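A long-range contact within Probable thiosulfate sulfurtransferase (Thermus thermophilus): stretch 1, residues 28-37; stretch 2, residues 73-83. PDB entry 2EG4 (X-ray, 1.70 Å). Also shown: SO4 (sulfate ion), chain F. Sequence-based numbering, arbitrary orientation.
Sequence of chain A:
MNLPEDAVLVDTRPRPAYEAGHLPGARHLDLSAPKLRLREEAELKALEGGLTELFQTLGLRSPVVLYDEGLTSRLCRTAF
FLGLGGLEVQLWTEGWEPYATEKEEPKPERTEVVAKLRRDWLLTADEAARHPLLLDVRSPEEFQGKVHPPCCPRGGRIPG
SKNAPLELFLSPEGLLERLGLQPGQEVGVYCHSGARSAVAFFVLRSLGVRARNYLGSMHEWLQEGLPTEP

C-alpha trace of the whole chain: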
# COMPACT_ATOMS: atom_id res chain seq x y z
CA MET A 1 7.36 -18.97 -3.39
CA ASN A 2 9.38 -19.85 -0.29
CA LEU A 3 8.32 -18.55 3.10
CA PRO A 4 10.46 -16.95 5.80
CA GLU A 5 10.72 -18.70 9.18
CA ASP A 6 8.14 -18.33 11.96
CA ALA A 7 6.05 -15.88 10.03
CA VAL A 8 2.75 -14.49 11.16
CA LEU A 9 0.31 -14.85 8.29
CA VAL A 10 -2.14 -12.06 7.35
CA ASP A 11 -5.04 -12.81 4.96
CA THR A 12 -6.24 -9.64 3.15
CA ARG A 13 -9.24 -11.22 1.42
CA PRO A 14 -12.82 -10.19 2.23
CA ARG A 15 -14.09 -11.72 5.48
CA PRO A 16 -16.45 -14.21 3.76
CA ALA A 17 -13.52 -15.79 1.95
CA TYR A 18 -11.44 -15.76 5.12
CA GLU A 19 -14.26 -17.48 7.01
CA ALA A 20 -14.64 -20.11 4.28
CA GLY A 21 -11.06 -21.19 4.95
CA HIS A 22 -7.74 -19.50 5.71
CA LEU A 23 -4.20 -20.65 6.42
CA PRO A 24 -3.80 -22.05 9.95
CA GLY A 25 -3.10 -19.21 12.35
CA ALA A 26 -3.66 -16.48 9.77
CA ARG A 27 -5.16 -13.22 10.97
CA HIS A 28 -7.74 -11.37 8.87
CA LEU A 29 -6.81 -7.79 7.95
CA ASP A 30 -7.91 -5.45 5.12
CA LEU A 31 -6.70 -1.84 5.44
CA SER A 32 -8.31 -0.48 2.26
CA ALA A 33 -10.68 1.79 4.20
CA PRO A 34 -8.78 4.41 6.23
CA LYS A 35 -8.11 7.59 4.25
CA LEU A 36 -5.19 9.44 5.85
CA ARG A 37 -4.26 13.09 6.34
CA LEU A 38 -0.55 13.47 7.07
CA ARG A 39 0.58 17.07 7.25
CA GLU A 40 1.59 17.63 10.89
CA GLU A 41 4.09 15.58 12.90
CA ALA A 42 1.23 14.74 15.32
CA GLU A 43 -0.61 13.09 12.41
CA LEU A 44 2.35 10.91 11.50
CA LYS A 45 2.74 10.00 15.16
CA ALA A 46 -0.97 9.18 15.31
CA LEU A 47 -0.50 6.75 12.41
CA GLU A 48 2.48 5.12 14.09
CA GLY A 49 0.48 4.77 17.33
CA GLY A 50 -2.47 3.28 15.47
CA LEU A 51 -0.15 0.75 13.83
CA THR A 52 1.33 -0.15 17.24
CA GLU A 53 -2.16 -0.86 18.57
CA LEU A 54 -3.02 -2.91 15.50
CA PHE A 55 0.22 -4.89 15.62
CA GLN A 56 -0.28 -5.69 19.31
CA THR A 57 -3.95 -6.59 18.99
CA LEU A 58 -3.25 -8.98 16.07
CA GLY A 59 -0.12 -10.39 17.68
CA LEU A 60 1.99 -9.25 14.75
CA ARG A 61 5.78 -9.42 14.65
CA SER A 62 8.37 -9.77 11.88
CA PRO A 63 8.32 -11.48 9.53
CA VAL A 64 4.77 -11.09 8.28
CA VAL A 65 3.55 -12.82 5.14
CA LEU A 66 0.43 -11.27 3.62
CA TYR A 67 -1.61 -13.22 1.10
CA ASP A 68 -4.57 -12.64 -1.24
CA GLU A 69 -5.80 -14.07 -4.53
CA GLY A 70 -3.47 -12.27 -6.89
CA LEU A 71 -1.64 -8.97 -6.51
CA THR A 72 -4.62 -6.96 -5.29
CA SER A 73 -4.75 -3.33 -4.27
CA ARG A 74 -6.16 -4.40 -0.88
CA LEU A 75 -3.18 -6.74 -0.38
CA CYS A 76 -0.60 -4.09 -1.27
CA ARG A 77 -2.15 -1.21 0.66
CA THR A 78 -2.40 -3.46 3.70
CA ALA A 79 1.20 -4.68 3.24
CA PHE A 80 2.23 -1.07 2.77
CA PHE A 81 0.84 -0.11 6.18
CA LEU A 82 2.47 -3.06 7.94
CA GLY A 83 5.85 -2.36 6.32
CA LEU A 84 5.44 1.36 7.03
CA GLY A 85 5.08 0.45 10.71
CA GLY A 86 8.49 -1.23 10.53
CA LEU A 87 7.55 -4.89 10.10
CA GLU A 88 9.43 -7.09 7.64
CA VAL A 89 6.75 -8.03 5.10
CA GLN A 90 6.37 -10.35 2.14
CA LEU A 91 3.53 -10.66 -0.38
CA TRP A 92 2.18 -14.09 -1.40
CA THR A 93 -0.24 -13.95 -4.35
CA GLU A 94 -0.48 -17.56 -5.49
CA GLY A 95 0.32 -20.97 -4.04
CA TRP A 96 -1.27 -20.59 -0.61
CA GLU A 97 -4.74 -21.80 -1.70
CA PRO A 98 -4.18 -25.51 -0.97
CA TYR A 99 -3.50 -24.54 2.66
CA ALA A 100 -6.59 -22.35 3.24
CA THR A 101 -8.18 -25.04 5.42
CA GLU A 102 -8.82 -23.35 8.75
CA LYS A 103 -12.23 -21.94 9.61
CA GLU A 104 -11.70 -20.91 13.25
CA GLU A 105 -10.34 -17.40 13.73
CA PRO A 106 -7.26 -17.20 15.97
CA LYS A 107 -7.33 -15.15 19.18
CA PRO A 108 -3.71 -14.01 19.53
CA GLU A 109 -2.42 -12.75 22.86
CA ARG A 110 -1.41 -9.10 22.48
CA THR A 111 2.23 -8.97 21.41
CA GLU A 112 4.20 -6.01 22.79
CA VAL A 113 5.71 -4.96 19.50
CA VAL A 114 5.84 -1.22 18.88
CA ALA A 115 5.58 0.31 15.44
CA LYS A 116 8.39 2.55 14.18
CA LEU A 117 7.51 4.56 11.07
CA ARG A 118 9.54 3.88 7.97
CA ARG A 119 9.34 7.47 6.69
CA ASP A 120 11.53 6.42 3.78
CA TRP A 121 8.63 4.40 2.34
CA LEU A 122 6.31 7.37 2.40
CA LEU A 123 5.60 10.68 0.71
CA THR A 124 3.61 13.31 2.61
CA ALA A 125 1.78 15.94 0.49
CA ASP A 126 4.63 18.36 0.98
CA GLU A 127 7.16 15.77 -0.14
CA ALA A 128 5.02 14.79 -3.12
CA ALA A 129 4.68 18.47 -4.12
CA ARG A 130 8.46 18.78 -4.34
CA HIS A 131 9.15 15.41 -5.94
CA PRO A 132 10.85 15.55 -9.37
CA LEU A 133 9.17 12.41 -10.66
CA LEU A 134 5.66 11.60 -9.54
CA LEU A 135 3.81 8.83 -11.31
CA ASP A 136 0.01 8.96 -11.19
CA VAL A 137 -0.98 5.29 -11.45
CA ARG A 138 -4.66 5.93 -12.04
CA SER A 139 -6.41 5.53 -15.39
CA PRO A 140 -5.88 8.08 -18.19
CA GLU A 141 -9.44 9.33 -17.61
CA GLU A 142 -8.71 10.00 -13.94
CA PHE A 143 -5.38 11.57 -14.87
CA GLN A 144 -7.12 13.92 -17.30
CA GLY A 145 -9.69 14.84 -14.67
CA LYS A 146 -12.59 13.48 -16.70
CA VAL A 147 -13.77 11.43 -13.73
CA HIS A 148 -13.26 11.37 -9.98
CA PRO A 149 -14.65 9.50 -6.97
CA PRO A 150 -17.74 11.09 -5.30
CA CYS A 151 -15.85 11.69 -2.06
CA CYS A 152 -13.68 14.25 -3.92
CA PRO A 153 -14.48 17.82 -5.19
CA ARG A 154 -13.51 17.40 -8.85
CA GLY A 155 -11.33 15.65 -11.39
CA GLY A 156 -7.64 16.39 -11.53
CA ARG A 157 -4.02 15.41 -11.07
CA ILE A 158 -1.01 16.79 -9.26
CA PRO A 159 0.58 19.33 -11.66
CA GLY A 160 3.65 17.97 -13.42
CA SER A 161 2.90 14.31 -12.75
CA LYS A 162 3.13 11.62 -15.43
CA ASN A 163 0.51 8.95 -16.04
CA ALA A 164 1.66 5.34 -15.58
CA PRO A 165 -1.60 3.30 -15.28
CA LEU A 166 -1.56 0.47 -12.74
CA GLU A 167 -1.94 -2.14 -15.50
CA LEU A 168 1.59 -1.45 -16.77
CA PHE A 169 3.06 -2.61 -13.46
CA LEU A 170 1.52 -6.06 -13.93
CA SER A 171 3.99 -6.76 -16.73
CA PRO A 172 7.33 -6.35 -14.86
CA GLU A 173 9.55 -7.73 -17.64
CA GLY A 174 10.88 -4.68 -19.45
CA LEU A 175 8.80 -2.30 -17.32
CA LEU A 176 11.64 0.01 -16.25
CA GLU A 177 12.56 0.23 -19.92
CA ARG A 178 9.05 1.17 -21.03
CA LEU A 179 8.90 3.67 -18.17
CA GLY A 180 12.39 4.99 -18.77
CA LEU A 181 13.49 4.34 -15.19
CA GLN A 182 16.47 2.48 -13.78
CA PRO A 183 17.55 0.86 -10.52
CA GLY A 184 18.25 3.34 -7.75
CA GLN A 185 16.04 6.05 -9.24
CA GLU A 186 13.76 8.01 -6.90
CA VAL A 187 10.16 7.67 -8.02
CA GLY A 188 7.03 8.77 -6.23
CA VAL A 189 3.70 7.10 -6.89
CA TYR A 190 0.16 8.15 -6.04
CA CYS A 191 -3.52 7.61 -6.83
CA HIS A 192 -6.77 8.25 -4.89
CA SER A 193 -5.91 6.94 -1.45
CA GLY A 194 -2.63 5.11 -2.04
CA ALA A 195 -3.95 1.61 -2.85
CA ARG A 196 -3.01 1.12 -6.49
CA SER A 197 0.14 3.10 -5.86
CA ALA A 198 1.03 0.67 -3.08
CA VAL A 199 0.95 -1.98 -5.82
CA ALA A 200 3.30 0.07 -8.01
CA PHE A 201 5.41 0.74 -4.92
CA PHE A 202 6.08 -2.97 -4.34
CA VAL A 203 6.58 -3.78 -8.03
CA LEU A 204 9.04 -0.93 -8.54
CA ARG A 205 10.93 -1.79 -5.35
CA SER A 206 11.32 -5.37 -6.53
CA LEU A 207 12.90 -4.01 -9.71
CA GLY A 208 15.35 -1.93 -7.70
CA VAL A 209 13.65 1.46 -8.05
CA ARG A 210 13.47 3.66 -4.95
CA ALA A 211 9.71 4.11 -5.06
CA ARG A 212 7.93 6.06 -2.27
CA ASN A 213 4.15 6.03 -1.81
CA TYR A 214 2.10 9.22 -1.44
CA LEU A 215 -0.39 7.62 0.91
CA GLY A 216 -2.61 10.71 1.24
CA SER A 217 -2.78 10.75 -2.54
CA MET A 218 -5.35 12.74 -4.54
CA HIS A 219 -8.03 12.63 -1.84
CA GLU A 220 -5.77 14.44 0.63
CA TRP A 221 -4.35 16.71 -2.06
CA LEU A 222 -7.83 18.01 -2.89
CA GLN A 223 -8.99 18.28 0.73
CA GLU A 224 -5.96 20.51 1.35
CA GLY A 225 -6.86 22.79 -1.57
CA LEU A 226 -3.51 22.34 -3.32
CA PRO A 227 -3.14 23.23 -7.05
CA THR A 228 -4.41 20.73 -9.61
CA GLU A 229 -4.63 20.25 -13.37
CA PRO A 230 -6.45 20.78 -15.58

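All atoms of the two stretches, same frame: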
# COMPACT_ATOMS: atom_id res chain seq x y z
N HIS A 28 -7.04 -12.05 9.94
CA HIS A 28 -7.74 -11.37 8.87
C HIS A 28 -7.46 -9.89 9.00
O HIS A 28 -7.64 -9.33 10.09
CB HIS A 28 -9.24 -11.53 8.98
CG HIS A 28 -9.99 -10.78 7.92
ND1 HIS A 28 -10.76 -9.67 8.18
CD2 HIS A 28 -10.01 -10.94 6.57
CE1 HIS A 28 -11.23 -9.18 7.05
NE2 HIS A 28 -10.79 -9.93 6.06
N LEU A 29 -7.04 -9.24 7.91
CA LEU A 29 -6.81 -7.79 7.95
C LEU A 29 -6.91 -7.18 6.54
O LEU A 29 -6.20 -7.62 5.64
CB LEU A 29 -5.43 -7.46 8.50
CG LEU A 29 -5.17 -5.94 8.60
CD1 LEU A 29 -6.13 -5.28 9.60
CD2 LEU A 29 -3.71 -5.72 9.01
N ASP A 30 -7.78 -6.18 6.39
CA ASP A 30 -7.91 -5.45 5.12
C ASP A 30 -7.91 -3.95 5.45
O ASP A 30 -8.87 -3.43 6.04
CB ASP A 30 -9.20 -5.81 4.38
CG ASP A 30 -9.35 -5.03 3.07
OD1 ASP A 30 -8.71 -3.96 2.93
OD2 ASP A 30 -10.11 -5.46 2.19
N LEU A 31 -6.81 -3.27 5.14
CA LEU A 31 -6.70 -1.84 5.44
C LEU A 31 -7.01 -0.92 4.28
O LEU A 31 -6.43 0.17 4.19
CB LEU A 31 -5.30 -1.52 5.99
CG LEU A 31 -5.02 -2.15 7.35
CD1 LEU A 31 -3.59 -1.87 7.81
CD2 LEU A 31 -6.08 -1.63 8.35
N SER A 32 -7.92 -1.33 3.40
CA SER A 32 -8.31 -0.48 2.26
C SER A 32 -9.09 0.78 2.66
O SER A 32 -9.08 1.80 1.96
CB SER A 32 -9.22 -1.27 1.29
OG SER A 32 -8.60 -2.41 0.74
N ALA A 33 -9.79 0.70 3.78
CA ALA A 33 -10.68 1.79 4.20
C ALA A 33 -10.19 3.14 4.70
O ALA A 33 -10.65 4.19 4.24
CB ALA A 33 -11.68 1.23 5.19
N PRO A 34 -9.28 3.15 5.68
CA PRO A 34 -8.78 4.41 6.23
C PRO A 34 -8.11 5.36 5.25
O PRO A 34 -7.11 5.01 4.65
CB PRO A 34 -7.78 3.95 7.31
CG PRO A 34 -8.21 2.57 7.64
CD PRO A 34 -8.60 2.00 6.31
N LYS A 35 -8.69 6.55 5.09
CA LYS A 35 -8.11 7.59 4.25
C LYS A 35 -7.33 8.45 5.24
O LYS A 35 -7.86 8.89 6.26
CB LYS A 35 -9.19 8.41 3.54
CG LYS A 35 -9.67 7.77 2.23
CD LYS A 35 -10.63 8.67 1.47
CE LYS A 35 -12.01 8.64 2.08
NZ LYS A 35 -12.67 7.35 1.77
N LEU A 36 -6.05 8.69 4.95
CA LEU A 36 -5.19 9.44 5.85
C LEU A 36 -4.89 10.88 5.48
O LEU A 36 -4.86 11.24 4.30
CB LEU A 36 -3.86 8.71 6.00
CG LEU A 36 -3.82 7.47 6.90
CD1 LEU A 36 -4.86 6.46 6.48
CD2 LEU A 36 -2.45 6.86 6.81
N ARG A 37 -4.66 11.69 6.51
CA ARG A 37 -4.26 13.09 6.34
C ARG A 37 -2.95 13.16 7.13
O ARG A 37 -2.94 12.94 8.35
CB ARG A 37 -5.30 14.06 6.92
CG ARG A 37 -4.90 15.51 6.68
CD ARG A 37 -5.87 16.52 7.28
NE ARG A 37 -5.47 17.91 6.97
CZ ARG A 37 -4.55 18.59 7.64
NH1 ARG A 37 -3.92 18.03 8.66
NH2 ARG A 37 -4.26 19.85 7.29
N SER A 73 -5.05 -4.61 -4.86
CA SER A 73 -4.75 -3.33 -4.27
C SER A 73 -4.99 -3.44 -2.75
O SER A 73 -4.28 -2.80 -1.99
CB SER A 73 -5.61 -2.21 -4.89
OG SER A 73 -6.97 -2.37 -4.55
N ARG A 74 -5.94 -4.26 -2.33
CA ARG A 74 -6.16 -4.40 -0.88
C ARG A 74 -4.96 -5.10 -0.24
O ARG A 74 -4.54 -4.73 0.85
CB ARG A 74 -7.48 -5.14 -0.56
CG ARG A 74 -7.50 -6.58 -0.94
CD ARG A 74 -8.93 -7.15 -0.91
NE ARG A 74 -8.91 -8.47 -1.53
CZ ARG A 74 -9.88 -9.00 -2.27
NH1 ARG A 74 -11.00 -8.32 -2.51
NH2 ARG A 74 -9.72 -10.23 -2.75
N LEU A 75 -4.37 -6.08 -0.92
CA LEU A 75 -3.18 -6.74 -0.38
C LEU A 75 -2.01 -5.76 -0.26
O LEU A 75 -1.37 -5.68 0.77
CB LEU A 75 -2.78 -7.92 -1.29
CG LEU A 75 -1.40 -8.53 -1.04
CD1 LEU A 75 -1.38 -9.22 0.34
CD2 LEU A 75 -1.08 -9.55 -2.14
N CYS A 76 -1.74 -5.00 -1.32
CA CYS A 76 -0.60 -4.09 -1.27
C CYS A 76 -0.79 -2.89 -0.35
O CYS A 76 0.15 -2.48 0.30
CB CYS A 76 -0.26 -3.67 -2.69
SG CYS A 76 0.30 -5.05 -3.71
N ARG A 77 -2.00 -2.36 -0.25
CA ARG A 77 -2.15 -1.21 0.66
C ARG A 77 -2.01 -1.72 2.10
O ARG A 77 -1.40 -1.06 2.92
CB ARG A 77 -3.49 -0.51 0.49
CG ARG A 77 -3.45 0.91 1.11
CD ARG A 77 -4.85 1.55 1.12
NE ARG A 77 -4.82 2.99 1.44
CZ ARG A 77 -5.44 3.55 2.48
NH1 ARG A 77 -6.15 2.81 3.33
NH2 ARG A 77 -5.39 4.87 2.63
N THR A 78 -2.52 -2.91 2.37
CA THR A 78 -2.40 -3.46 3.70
C THR A 78 -0.92 -3.76 3.99
O THR A 78 -0.43 -3.42 5.06
CB THR A 78 -3.29 -4.72 3.87
OG1 THR A 78 -4.66 -4.37 3.57
CG2 THR A 78 -3.25 -5.21 5.33
N ALA A 79 -0.22 -4.39 3.04
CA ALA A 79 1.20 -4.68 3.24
C ALA A 79 1.99 -3.39 3.41
O ALA A 79 2.96 -3.34 4.17
CB ALA A 79 1.76 -5.49 2.06
N PHE A 80 1.57 -2.36 2.69
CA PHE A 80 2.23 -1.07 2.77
C PHE A 80 2.14 -0.52 4.20
O PHE A 80 3.13 -0.05 4.74
CB PHE A 80 1.63 -0.07 1.80
CG PHE A 80 2.34 1.25 1.82
CD1 PHE A 80 3.63 1.37 1.29
CD2 PHE A 80 1.77 2.35 2.45
CE1 PHE A 80 4.35 2.56 1.40
CE2 PHE A 80 2.48 3.56 2.56
CZ PHE A 80 3.77 3.65 2.04
N PHE A 81 0.96 -0.59 4.80
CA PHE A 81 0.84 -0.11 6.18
C PHE A 81 1.70 -0.93 7.14
O PHE A 81 2.36 -0.37 8.01
CB PHE A 81 -0.62 -0.20 6.65
CG PHE A 81 -1.47 0.97 6.24
CD1 PHE A 81 -1.28 2.22 6.83
CD2 PHE A 81 -2.48 0.81 5.31
CE1 PHE A 81 -2.10 3.30 6.49
CE2 PHE A 81 -3.32 1.88 4.96
CZ PHE A 81 -3.13 3.13 5.56
N LEU A 82 1.68 -2.26 7.01
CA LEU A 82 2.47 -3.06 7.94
C LEU A 82 3.97 -2.79 7.79
O LEU A 82 4.68 -2.68 8.80
CB LEU A 82 2.14 -4.56 7.76
CG LEU A 82 1.02 -5.09 8.68
CD1 LEU A 82 -0.16 -4.16 8.69
CD2 LEU A 82 0.59 -6.51 8.26
N GLY A 83 4.44 -2.65 6.55
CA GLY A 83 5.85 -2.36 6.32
C GLY A 83 6.20 -0.95 6.80
O GLY A 83 7.29 -0.68 7.30
S SO4 F . -12.41 -7.82 10.51
O1 SO4 F . -13.46 -8.21 9.52
O2 SO4 F . -11.80 -6.51 10.11
O3 SO4 F . -13.03 -7.69 11.87
O4 SO4 F . -11.34 -8.88 10.55
O HOH W 1 -7.79 -1.32 -1.65

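An irregular segment, residues 29-36, is fastened along one helix by hydrogen bonds between its backbone and two helical side chains, Arg77 and Thr78, with leucine side chains packing beside them. The closest CA atoms across the contact are those of Leu31 and Thr78, 4.9 Å apart. Here Leu31 N donates to Thr78 OG1 (2.9 Å) along a nearly straight path. Thr78 OG1 in turn donates to Arg74 O (2.7 Å), one turn back in the helix, so the hydroxyl serves both stretches at once. Arg77, extended with its first three chi angles in t, reaches the carbonyls of the loop with its guanidinium: NH1 donates to Leu31 O (2.8 Å), and both NH1 and NH2 donate to Pro34 O (2.7 Å each). These two oxygens lie near the guanidinium plane, at its edge, and the bonds link the two ends of the turn from Leu31 to Pro34. Just before and into this turn, Asp30 OD1 accepts from Ser32 N (2.8 Å) and Ser32 OG (2.7 Å). A water joins Ser32 OG to Ser73 OG. Apolar contacts add to the interface: Leu31 CD1 meets Phe81 CB at 3.6 Å, Leu36 CD2 approaches the ring edge of Phe81 at CE1 (3.6 Å), and Leu29 CD2 lies 3.9 Å from Leu82 CD1.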